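Local coordinates for type IV pilus secretin PilQ family protein (Vibrio cholerae, PDB 6W6M) that forms the outer-membrane secretin channel of the type IVa competence pilus, through which the pilus passes during natural transformation, at the interface of chains A and B. Numbering follows the deposited sequence. Chains: chain A/B, Type IV pilus secretin PilQ family protein.

The interface of chains A and B. Residues chain A 341, 372, 374, 378, 393, 395, 406, 408; chain B 356-357, 361.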
# COMPACT_ATOMS: atom_id res chain seq x y z
N ARG A 341 34.73 63.73 -16.16
CA ARG A 341 33.46 64.30 -15.73
C ARG A 341 33.59 65.82 -15.81
O ARG A 341 34.35 66.40 -15.04
CB ARG A 341 33.15 63.85 -14.31
CG ARG A 341 31.73 63.49 -14.03
CD ARG A 341 31.65 62.52 -12.89
NE ARG A 341 32.31 63.02 -11.69
CZ ARG A 341 31.68 63.32 -10.57
NH1 ARG A 341 30.37 63.17 -10.48
NH2 ARG A 341 32.36 63.77 -9.52
N PHE A 372 21.54 72.90 -5.16
CA PHE A 372 22.29 72.81 -6.40
C PHE A 372 21.88 71.55 -7.15
O PHE A 372 21.87 70.46 -6.56
CB PHE A 372 23.80 72.83 -6.15
CG PHE A 372 24.59 73.35 -7.31
CD1 PHE A 372 24.38 74.63 -7.78
CD2 PHE A 372 25.55 72.57 -7.92
CE1 PHE A 372 25.11 75.11 -8.85
CE2 PHE A 372 26.27 73.05 -8.99
CZ PHE A 372 26.05 74.32 -9.45
N VAL A 374 23.23 69.00 -8.74
CA VAL A 374 24.57 68.47 -9.01
C VAL A 374 24.55 67.51 -10.18
O VAL A 374 25.54 67.37 -10.91
CB VAL A 374 25.14 67.80 -7.75
CG1 VAL A 374 26.63 67.58 -7.91
CG2 VAL A 374 24.87 68.65 -6.53
N LEU A 378 26.00 68.58 -14.86
CA LEU A 378 27.12 68.04 -15.62
C LEU A 378 26.75 67.83 -17.09
O LEU A 378 25.66 67.36 -17.40
CB LEU A 378 27.60 66.73 -15.00
CG LEU A 378 28.20 66.81 -13.60
CD1 LEU A 378 28.49 65.43 -13.06
CD2 LEU A 378 29.46 67.65 -13.59
N ALA A 393 40.39 67.36 -9.68
CA ALA A 393 39.41 68.27 -10.25
C ALA A 393 39.66 69.77 -10.16
O ALA A 393 40.01 70.29 -9.10
CB ALA A 393 38.06 67.98 -9.62
N GLN A 395 38.51 73.93 -11.30
CA GLN A 395 37.31 74.74 -11.34
C GLN A 395 37.65 76.17 -11.73
O GLN A 395 38.77 76.63 -11.52
CB GLN A 395 36.60 74.74 -9.98
CG GLN A 395 35.23 75.34 -10.00
CD GLN A 395 34.64 75.46 -8.63
OE1 GLN A 395 35.31 75.87 -7.69
NE2 GLN A 395 33.38 75.10 -8.49
N ASP A 406 33.68 73.24 -14.53
CA ASP A 406 34.30 72.19 -13.73
C ASP A 406 34.85 71.08 -14.62
O ASP A 406 34.23 70.71 -15.62
CB ASP A 406 33.30 71.57 -12.77
CG ASP A 406 32.92 72.50 -11.65
OD1 ASP A 406 33.08 73.72 -11.81
OD2 ASP A 406 32.47 72.00 -10.61
N GLU A 408 36.92 67.18 -14.01
CA GLU A 408 37.52 66.16 -13.16
C GLU A 408 37.99 64.97 -13.98
O GLU A 408 37.26 64.50 -14.87
CB GLU A 408 36.54 65.68 -12.10
CG GLU A 408 37.13 64.67 -11.14
CD GLU A 408 36.16 64.24 -10.07
OE1 GLU A 408 35.00 64.70 -10.09
OE2 GLU A 408 36.54 63.42 -9.20
N SER B 356 37.59 66.31 -6.21
CA SER B 356 36.29 65.94 -6.77
C SER B 356 35.54 67.21 -7.14
O SER B 356 36.04 68.32 -6.94
CB SER B 356 35.48 65.12 -5.78
OG SER B 356 34.92 65.93 -4.78
N ILE B 357 34.35 67.05 -7.71
CA ILE B 357 33.50 68.18 -8.07
C ILE B 357 32.72 68.69 -6.86
O ILE B 357 32.54 69.89 -6.69
CB ILE B 357 32.58 67.77 -9.23
CG1 ILE B 357 33.41 67.57 -10.49
CG2 ILE B 357 31.49 68.79 -9.46
CD1 ILE B 357 32.62 67.56 -11.74
N LEU B 361 32.72 72.44 -5.16
CA LEU B 361 31.46 73.14 -4.90
C LEU B 361 31.30 73.45 -3.42
O LEU B 361 30.54 74.35 -3.05
CB LEU B 361 30.28 72.32 -5.42
CG LEU B 361 30.22 72.10 -6.93
CD1 LEU B 361 29.01 71.27 -7.29
CD2 LEU B 361 30.20 73.41 -7.66
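B:Ile357 drives its side chain into a recess of chain A formed by A:Leu378, A:Arg341, A:Glu408 and A:Asp406, burying 68 Å². At the apolar tip, CD1 of B:Ile357 meets the methyl CD2 of A:Leu378 at 3.7 Å, the side chains running past each other in opposite directions. The same CD1 lies over one face of the A:Arg341 guanidinium, toward its rim. CG1 of B:Ile357 stands anti to its carbonyl carbon (chi1 -68°), pointing this longer branch at A:Leu378 and leaving CG2 for A:Asp406. One helical turn on, B:Leu361 sets CD1 beside the CD2-CE2 side of the A:Phe372 ring, raised above its plane, 3.7 Å from CE2, the side chains crossing at about a right angle. The other methyl, CD2 of B:Leu361, packs on the amide nitrogen NE2 of A:Gln395 at 3.7 Å. The methyl CB of A:Ala393 abuts the carbonyl O of B:Ser356 at 3.4 Å.

Polar groups of chain A border this apolar insert without bonding to it. The carboxylate oxygen OD2 of A:Asp406 lies 3.5 Å from CG2 of B:Ile357 and also faces CD2 of B:Leu361. With CG anti to the backbone N (chi1 -177°) and the chain extended beyond it, A:Glu408 carries its carboxylate out to the backbone of B:Ser356 and to CG1 of B:Ile357. Within chain A, NH2 of A:Arg341 donates to OE1 of A:Glu408 at 2.9 Å (157° at H), a salt bridge on the syn side, tilted somewhat out of the carboxylate plane, that should restrain both groups and may partly offset the carboxylate's charge beside B:Ile357.

B:Ser356 leads into the short helix 357-362, whose first turn rests on the long strands 320-347 and 404-429 and strand 390-397 of chain A; A:Phe372, A:Val374 and A:Leu378 flank it from around helix 374-377. Repeated around the 14-subunit ring, this largely apolar contact would help join adjacent subunits near the far end of the long beta-strands.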